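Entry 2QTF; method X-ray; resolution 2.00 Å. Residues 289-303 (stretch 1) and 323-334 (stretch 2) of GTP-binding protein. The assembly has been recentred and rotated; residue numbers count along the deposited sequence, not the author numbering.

Stretch 1 289-303: GVSGKPILVTLNKID
Stretch 2 323-334: LYSPIFDVIPIS

The two stretches form a pair of adjacent parallel β-strands, joined by a ladder of backbone hydrogen bonds and closed at each end by side-chain hydroxyl bonds, with 1070 Å² of surface buried between them. Strand 295-300 and strand 327-332 run in the same direction, their axes 15° apart and 4.6 Å from each other at closest approach. The register pairs Ile295 with Ile327 (CA to CA 4.9 Å), then slips by one residue, so that Val297 lies beside Val330 (CA to CA 4.7 Å), Thr298 beside Ile331 (CA to CA 5.1 Å) and Leu299 beside Pro332 (CA to CA 4.6 Å). The slip falls at Phe328, whose phi/psi of -69/-53° departs from extended geometry and inserts an extra residue into stretch 2.

Alternate residues of stretch 1, Ile295, Val297 and Leu299, each bond through both their own N and their own O, to two different residues of stretch 2, the usual pattern between parallel strands. Ile295 N donates to Pro326 O (3.1 Å) and Ile295 O accepts from Phe328 N (2.8 Å). Val297 N donates to Asp329 O (2.9 Å), while Val297 O receives Ile331 N (3.0 Å). Leu299 N donates to Ile331 O (2.9 Å), and Leu299 O receives Ile333 N (2.9 Å). The same carbonyls also take CA-H...O contacts, such as Val330 CA to Val297 O at 3.3 Å. Beyond the strands, Lys301 turns to positive phi (67/30°), and a weak bond from Ile302 N to Ile333 O (3.4 Å) follows.

One face of the sheet carries Ile295, Val297 and Leu299 with Ile327, Val330 and Pro332. Ile327 (chi1 m, chi2 m) brings CD1 to 4.1 Å from Val297 CG2, and Val297 CB lies 4.0 Å from Val330 CG2; both valines are t. Thr298 (p) and Ile331 (p, t) share the other face, with Thr298 CG2 4.0 Å from Ile331 CG1. Leu296 (t, p) reaches across with CD1, 4.3 Å from Ile331 CD1 and 4.2 Å from Phe328 CD2, at the edge of the phenyl ring. Asp329 OD1 accepts from the following backbone, Val330 N, at 2.7 Å.

Before the strands, Tyr324 (chi1 -179°, chi2 92°) points toward stretch 1. Its OH donates to Lys293 O at 2.6 Å, and Ile295 (m, t) lays CD1 over one ring face, 3.7 Å from the Tyr324 ring centroid, a CH-pi contact. Val290 CG1 adds an apolar approach to Tyr324 CE1 at 4.3 Å. Nearby, a water bridges the backbones, accepting from Gly292 N and donating to Ser325 O, each 2.6 Å from the water oxygen. Pro326, which follows a cis peptide bond, sets its CD 3.9 Å from Gly292 C; Gly292 itself has positive phi (68/8°), which favours glycine.

At the far end, Ile302 (p, t) points toward stretch 2 and packs CG2 against Pro332 CB at 3.8 Å. Ser334 (t) completes the junction: its OG donates to Asp303 OD1 at 2.7 Å, the Asp303 side chain adopting chi1 56°.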

ATOM      1  N   GLY A 289      13.264   0.699 -11.940  1.00 27.49           N
ATOM      2  CA  GLY A 289      13.470   0.595 -13.386  1.00 28.28           C
ATOM      3  C   GLY A 289      12.407   1.439 -14.123  1.00 30.47           C
ATOM      4  O   GLY A 289      12.238   1.279 -15.358  1.00 29.79           O
ATOM      5  N   VAL A 290      11.727   2.343 -13.393  1.00 29.75           N
ATOM      6  CA  VAL A 290      10.940   3.440 -14.069  1.00 31.22           C
ATOM      7  C   VAL A 290      11.844   4.484 -14.781  1.00 32.45           C
ATOM      8  O   VAL A 290      12.590   5.256 -14.142  1.00 33.40           O
ATOM      9  CB  VAL A 290       9.940   4.169 -13.126  1.00 30.59           C
ATOM     10  CG1 VAL A 290       9.245   5.382 -13.907  1.00 29.87           C
ATOM     11  CG2 VAL A 290       8.921   3.109 -12.590  1.00 27.51           C
ATOM     12  N   SER A 291      11.687   4.541 -16.086  1.00 34.14           N
ATOM     13  CA  SER A 291      12.562   5.347 -16.926  1.00 36.75           C
ATOM     14  C   SER A 291      11.750   5.960 -18.091  1.00 35.92           C
ATOM     15  O   SER A 291      11.005   5.220 -18.762  1.00 36.69           O
ATOM     16  CB  SER A 291      13.669   4.398 -17.481  1.00 36.83           C
ATOM     17  OG  SER A 291      14.516   5.132 -18.361  1.00 42.24           O
ATOM     18  N   GLY A 292      11.904   7.259 -18.361  1.00 34.94           N
ATOM     19  CA  GLY A 292      11.253   7.785 -19.578  1.00 34.94           C
ATOM     20  C   GLY A 292       9.704   7.832 -19.570  1.00 35.41           C
ATOM     21  O   GLY A 292       9.079   8.068 -20.648  1.00 35.20           O
ATOM     22  N   LYS A 293       9.061   7.552 -18.411  1.00 32.41           N
ATOM     23  CA  LYS A 293       7.557   7.615 -18.319  1.00 31.15           C
ATOM     24  C   LYS A 293       7.191   9.031 -17.905  1.00 28.57           C
ATOM     25  O   LYS A 293       7.733   9.521 -16.907  1.00 27.20           O
ATOM     26  CB  LYS A 293       7.006   6.652 -17.268  1.00 30.92           C
ATOM     27  CG  LYS A 293       7.126   5.254 -17.741  1.00 36.78           C
ATOM     28  CD  LYS A 293       6.394   4.222 -16.884  1.00 45.48           C
ATOM     29  CE  LYS A 293       6.692   2.797 -17.451  1.00 43.20           C
ATOM     30  NZ  LYS A 293       6.200   2.570 -18.857  1.00 41.40           N
ATOM     31  N   PRO A 294       6.202   9.660 -18.593  1.00 26.56           N
ATOM     32  CA  PRO A 294       5.785  10.943 -18.029  1.00 25.51           C
ATOM     33  C   PRO A 294       5.232  10.819 -16.619  1.00 23.73           C
ATOM     34  O   PRO A 294       4.452   9.877 -16.353  1.00 23.81           O
ATOM     35  CB  PRO A 294       4.668  11.425 -18.982  1.00 26.52           C
ATOM     36  CG  PRO A 294       4.875  10.587 -20.282  1.00 26.84           C
ATOM     37  CD  PRO A 294       5.454   9.280 -19.822  1.00 26.42           C
ATOM     38  N   ILE A 295       5.605  11.757 -15.730  1.00 22.66           N
ATOM     39  CA  ILE A 295       5.058  11.726 -14.355  1.00 21.86           C
ATOM     40  C   ILE A 295       4.338  13.020 -14.030  1.00 22.77           C
ATOM     41  O   ILE A 295       4.938  14.115 -14.174  1.00 24.26           O
ATOM     42  CB  ILE A 295       6.207  11.451 -13.309  1.00 22.34           C
ATOM     43  CG1 ILE A 295       6.763   9.993 -13.548  1.00 18.42           C
ATOM     44  CG2 ILE A 295       5.606  11.561 -11.854  1.00 22.31           C
ATOM     45  CD1 ILE A 295       7.828   9.601 -12.424  1.00 21.39           C
ATOM     46  N   LEU A 296       3.051  12.943 -13.665  1.00 22.14           N
ATOM     47  CA  LEU A 296       2.304  14.094 -13.231  1.00 21.10           C
ATOM     48  C   LEU A 296       2.368  14.074 -11.715  1.00 21.33           C
ATOM     49  O   LEU A 296       1.871  13.128 -11.090  1.00 20.82           O
ATOM     50  CB  LEU A 296       0.828  13.906 -13.646  1.00 23.81           C
ATOM     51  CG  LEU A 296      -0.201  14.948 -13.137  1.00 23.54           C
ATOM     52  CD1 LEU A 296       0.189  16.414 -13.480  1.00 26.38           C
ATOM     53  CD2 LEU A 296      -1.700  14.648 -13.714  1.00 23.80           C
ATOM     54  N   VAL A 297       2.889  15.104 -11.080  1.00 21.36           N
ATOM     55  CA  VAL A 297       3.034  15.090  -9.638  1.00 21.81           C
ATOM     56  C   VAL A 297       1.843  15.837  -9.100  1.00 23.28           C
ATOM     57  O   VAL A 297       1.532  16.973  -9.557  1.00 23.63           O
ATOM     58  CB  VAL A 297       4.396  15.800  -9.119  1.00 19.68           C
ATOM     59  CG1 VAL A 297       4.428  15.756  -7.596  1.00 22.53           C
ATOM     60  CG2 VAL A 297       5.643  15.180  -9.794  1.00 20.84           C
ATOM     61  N   THR A 298       1.130  15.227  -8.140  1.00 23.27           N
ATOM     62  CA  THR A 298       0.040  15.956  -7.560  1.00 23.07           C
ATOM     63  C   THR A 298       0.340  16.205  -6.077  1.00 23.34           C
ATOM     64  O   THR A 298       0.377  15.275  -5.282  1.00 21.48           O
ATOM     65  CB  THR A 298      -1.340  15.242  -7.701  1.00 22.39           C
ATOM     66  OG1 THR A 298      -1.307  14.005  -6.997  1.00 22.97           O
ATOM     67  CG2 THR A 298      -1.710  14.974  -9.158  1.00 22.91           C
ATOM     68  N   LEU A 299       0.495  17.466  -5.743  1.00 23.69           N
ATOM     69  CA  LEU A 299       0.624  17.900  -4.376  1.00 25.72           C
ATOM     70  C   LEU A 299      -0.749  17.977  -3.720  1.00 26.43           C
ATOM     71  O   LEU A 299      -1.550  18.862  -4.009  1.00 25.14           O
ATOM     72  CB  LEU A 299       1.371  19.281  -4.386  1.00 27.88           C
ATOM     73  CG  LEU A 299       1.798  19.886  -3.091  1.00 30.35           C
ATOM     74  CD1 LEU A 299       2.671  18.737  -2.310  1.00 28.75           C
ATOM     75  CD2 LEU A 299       2.618  21.164  -3.428  1.00 26.50           C
ATOM     76  N   ASN A 300      -1.037  16.976  -2.887  1.00 24.13           N
ATOM     77  CA  ASN A 300      -2.356  16.706  -2.384  1.00 24.07           C
ATOM     78  C   ASN A 300      -2.550  17.219  -0.942  1.00 25.42           C
ATOM     79  O   ASN A 300      -1.558  17.645  -0.321  1.00 24.78           O
ATOM     80  CB  ASN A 300      -2.584  15.176  -2.418  1.00 23.22           C
ATOM     81  CG  ASN A 300      -4.052  14.788  -2.207  1.00 22.75           C
ATOM     82  OD1 ASN A 300      -4.997  15.484  -2.603  1.00 24.16           O
ATOM     83  ND2 ASN A 300      -4.260  13.682  -1.534  1.00 22.00           N
ATOM     84  N   LYS A 301      -3.817  17.228  -0.503  1.00 24.28           N
ATOM     85  CA  LYS A 301      -4.295  17.591   0.850  1.00 27.42           C
ATOM     86  C   LYS A 301      -4.063  19.065   1.107  1.00 29.19           C
ATOM     87  O   LYS A 301      -3.884  19.474   2.279  1.00 30.67           O
ATOM     88  CB  LYS A 301      -3.555  16.758   1.917  1.00 26.42           C
ATOM     89  CG  LYS A 301      -3.687  15.296   1.741  1.00 26.53           C
ATOM     90  CD  LYS A 301      -3.195  14.590   3.054  1.00 32.87           C
ATOM     91  CE  LYS A 301      -3.262  13.123   2.855  1.00 33.05           C
ATOM     92  NZ  LYS A 301      -3.062  12.343   4.153  1.00 33.09           N
ATOM     93  N   ILE A 302      -4.087  19.878   0.038  1.00 30.28           N
ATOM     94  CA  ILE A 302      -3.744  21.283   0.134  1.00 30.70           C
ATOM     95  C   ILE A 302      -4.743  22.075   1.009  1.00 34.91           C
ATOM     96  O   ILE A 302      -4.426  23.217   1.419  1.00 36.28           O
ATOM     97  CB  ILE A 302      -3.686  22.002  -1.239  1.00 31.36           C
ATOM     98  CG1 ILE A 302      -5.154  22.112  -1.903  1.00 30.28           C
ATOM     99  CG2 ILE A 302      -2.474  21.428  -2.099  1.00 27.78           C
ATOM    100  CD1 ILE A 302      -5.169  22.872  -3.290  1.00 29.71           C
ATOM    101  N   ASP A 303      -5.914  21.500   1.261  1.00 36.00           N
ATOM    102  CA  ASP A 303      -6.866  22.128   2.169  1.00 41.13           C
ATOM    103  C   ASP A 303      -6.334  22.222   3.616  1.00 44.01           C
ATOM    104  O   ASP A 303      -6.707  23.160   4.361  1.00 43.87           O
ATOM    105  CB  ASP A 303      -8.223  21.392   2.147  1.00 39.70           C
ATOM    106  CG  ASP A 303      -8.110  19.905   2.477  1.00 44.72           C
ATOM    107  OD1 ASP A 303      -7.450  19.099   1.711  1.00 41.58           O
ATOM    108  OD2 ASP A 303      -8.758  19.531   3.490  1.00 45.12           O
ATOM    109  N   LEU A 323      15.206  15.876 -10.146  1.00 34.91           N
ATOM    110  CA  LEU A 323      15.361  14.450  -9.912  1.00 32.55           C
ATOM    111  C   LEU A 323      14.983  13.565 -11.034  1.00 33.15           C
ATOM    112  O   LEU A 323      15.450  12.428 -11.087  1.00 34.63           O
ATOM    113  CB  LEU A 323      14.640  13.994  -8.627  1.00 32.87           C
ATOM    114  CG  LEU A 323      15.082  14.745  -7.383  1.00 31.78           C
ATOM    115  CD1 LEU A 323      14.063  14.661  -6.241  1.00 33.54           C
ATOM    116  CD2 LEU A 323      16.439  14.203  -6.914  1.00 39.19           C
ATOM    117  N   TYR A 324      14.117  14.021 -11.942  1.00 32.76           N
ATOM    118  CA  TYR A 324      13.570  13.109 -12.936  1.00 30.25           C
ATOM    119  C   TYR A 324      13.172  13.888 -14.219  1.00 29.17           C
ATOM    120  O   TYR A 324      12.662  15.026 -14.150  1.00 29.14           O
ATOM    121  CB  TYR A 324      12.346  12.355 -12.312  1.00 29.19           C
ATOM    122  CG  TYR A 324      11.678  11.354 -13.218  1.00 28.19           C
ATOM    123  CD1 TYR A 324      12.068   9.986 -13.212  1.00 29.00           C
ATOM    124  CD2 TYR A 324      10.644  11.747 -14.073  1.00 23.37           C
ATOM    125  CE1 TYR A 324      11.452   9.066 -14.081  1.00 28.62           C
ATOM    126  CE2 TYR A 324      10.050  10.859 -14.931  1.00 23.89           C
ATOM    127  CZ  TYR A 324      10.450   9.525 -14.929  1.00 25.90           C
ATOM    128  OH  TYR A 324       9.842   8.639 -15.767  1.00 27.53           O
ATOM    129  N   SER A 325      13.281  13.204 -15.336  1.00 29.55           N
ATOM    130  CA  SER A 325      12.720  13.642 -16.568  1.00 33.02           C
ATOM    131  C   SER A 325      12.087  12.460 -17.264  1.00 32.73           C
ATOM    132  O   SER A 325      12.696  11.415 -17.318  1.00 34.29           O
ATOM    133  CB  SER A 325      13.883  14.195 -17.450  1.00 34.49           C
ATOM    134  OG  SER A 325      13.341  14.869 -18.543  1.00 39.97           O
ATOM    135  N   PRO A 326      10.885  12.632 -17.908  1.00 30.94           N
ATOM    136  CA  PRO A 326      10.086  13.843 -18.047  1.00 28.52           C
ATOM    137  C   PRO A 326       9.000  13.976 -16.946  1.00 27.84           C
ATOM    138  O   PRO A 326       8.170  13.079 -16.748  1.00 26.60           O
ATOM    139  CB  PRO A 326       9.432  13.652 -19.400  1.00 30.50           C
ATOM    140  CG  PRO A 326       9.193  12.204 -19.519  1.00 29.80           C
ATOM    141  CD  PRO A 326      10.325  11.532 -18.689  1.00 28.69           C
ATOM    142  N   ILE A 327       9.018  15.100 -16.301  1.00 26.81           N
ATOM    143  CA  ILE A 327       7.938  15.527 -15.443  1.00 26.95           C
ATOM    144  C   ILE A 327       6.879  16.163 -16.417  1.00 28.67           C
ATOM    145  O   ILE A 327       7.159  17.171 -17.112  1.00 28.09           O
ATOM    146  CB  ILE A 327       8.442  16.543 -14.423  1.00 26.95           C
ATOM    147  CG1 ILE A 327       9.374  15.880 -13.406  1.00 23.93           C
ATOM    148  CG2 ILE A 327       7.310  17.138 -13.535  1.00 22.90           C
ATOM    149  CD1 ILE A 327       8.751  14.783 -12.398  1.00 25.29           C
ATOM    150  N   PHE A 328       5.688  15.607 -16.416  1.00 26.40           N
ATOM    151  CA  PHE A 328       4.546  16.184 -17.197  1.00 24.08           C
ATOM    152  C   PHE A 328       4.084  17.499 -16.622  1.00 25.36           C
ATOM    153  O   PHE A 328       3.971  18.511 -17.301  1.00 24.59           O
ATOM    154  CB  PHE A 328       3.423  15.175 -17.276  1.00 24.18           C
ATOM    155  CG  PHE A 328       2.325  15.627 -18.150  1.00 25.34           C
ATOM    156  CD1 PHE A 328       2.490  15.593 -19.545  1.00 29.64           C
ATOM    157  CD2 PHE A 328       1.133  16.150 -17.596  1.00 26.95           C
ATOM    158  CE1 PHE A 328       1.482  16.071 -20.377  1.00 30.36           C
ATOM    159  CE2 PHE A 328       0.092  16.634 -18.438  1.00 29.25           C
ATOM    160  CZ  PHE A 328       0.297  16.615 -19.815  1.00 28.33           C
ATOM    161  N   ASP A 329       3.794  17.517 -15.329  1.00 23.52           N
ATOM    162  CA  ASP A 329       3.438  18.735 -14.672  1.00 25.66           C
ATOM    163  C   ASP A 329       3.377  18.488 -13.204  1.00 23.05           C
ATOM    164  O   ASP A 329       3.484  17.338 -12.776  1.00 22.92           O
ATOM    165  CB  ASP A 329       2.019  19.166 -15.122  1.00 26.16           C
ATOM    166  CG  ASP A 329       1.861  20.709 -15.095  1.00 33.38           C
ATOM    167  OD1 ASP A 329       2.680  21.362 -14.397  1.00 29.63           O
ATOM    168  OD2 ASP A 329       0.964  21.230 -15.784  1.00 39.94           O
ATOM    169  N   VAL A 330       3.223  19.561 -12.442  1.00 23.65           N
ATOM    170  CA  VAL A 330       3.107  19.549 -10.985  1.00 23.78           C
ATOM    171  C   VAL A 330       1.895  20.400 -10.629  1.00 25.26           C
ATOM    172  O   VAL A 330       1.914  21.615 -10.957  1.00 25.97           O
ATOM    173  CB  VAL A 330       4.430  20.115 -10.288  1.00 23.62           C
ATOM    174  CG1 VAL A 330       4.299  20.001  -8.809  1.00 26.86           C
ATOM    175  CG2 VAL A 330       5.671  19.267 -10.648  1.00 20.89           C
ATOM    176  N   ILE A 331       0.836  19.803 -10.038  1.00 22.38           N
ATOM    177  CA  ILE A 331      -0.400  20.547  -9.671  1.00 24.33           C
ATOM    178  C   ILE A 331      -0.771  20.363  -8.198  1.00 22.97           C
ATOM    179  O   ILE A 331      -0.549  19.324  -7.637  1.00 22.54           O
ATOM    180  CB  ILE A 331      -1.588  20.211 -10.617  1.00 21.94           C
ATOM    181  CG1 ILE A 331      -1.902  18.701 -10.532  1.00 21.84           C
ATOM    182  CG2 ILE A 331      -1.051  20.479 -12.090  1.00 26.15           C
ATOM    183  CD1 ILE A 331      -3.093  18.157 -11.399  1.00 24.30           C
ATOM    184  N   PRO A 332      -1.365  21.379  -7.595  1.00 23.57           N
ATOM    185  CA  PRO A 332      -1.921  21.216  -6.263  1.00 22.59           C
ATOM    186  C   PRO A 332      -3.356  20.823  -6.347  1.00 22.47           C
ATOM    187  O   PRO A 332      -4.138  21.431  -7.171  1.00 20.66           O
ATOM    188  CB  PRO A 332      -1.834  22.652  -5.690  1.00 23.40           C
ATOM    189  CG  PRO A 332      -2.046  23.563  -7.015  1.00 23.52           C
ATOM    190  CD  PRO A 332      -1.473  22.770  -8.139  1.00 24.28           C
ATOM    191  N   ILE A 333      -3.752  19.868  -5.528  1.00 21.09           N
ATOM    192  CA  ILE A 333      -5.153  19.492  -5.489  1.00 22.27           C
ATOM    193  C   ILE A 333      -5.556  19.202  -4.065  1.00 23.00           C
ATOM    194  O   ILE A 333      -4.689  19.026  -3.172  1.00 23.37           O
ATOM    195  CB  ILE A 333      -5.421  18.143  -6.276  1.00 21.80           C
ATOM    196  CG1 ILE A 333      -4.589  16.995  -5.609  1.00 23.47           C
ATOM    197  CG2 ILE A 333      -5.093  18.351  -7.785  1.00 19.23           C
ATOM    198  CD1 ILE A 333      -4.898  15.553  -6.202  1.00 24.19           C
ATOM    199  N   SER A 334      -6.852  19.066  -3.836  1.00 23.46           N
ATOM    200  CA  SER A 334      -7.335  18.417  -2.606  1.00 24.24           C
ATOM    201  C   SER A 334      -8.344  17.360  -3.028  1.00 25.04           C
ATOM    202  O   SER A 334      -9.456  17.691  -3.453  1.00 25.89           O
ATOM    203  CB  SER A 334      -7.943  19.367  -1.616  1.00 25.35           C
ATOM    204  OG  SER A 334      -8.568  18.523  -0.649  1.00 27.13           O
TER
HETATM  205  O   HOH W   1      13.455   8.945 -17.092  1.00 36.26           O
HETATM  206  O   HOH W   2      -7.121  15.643   0.031  1.00 28.75           O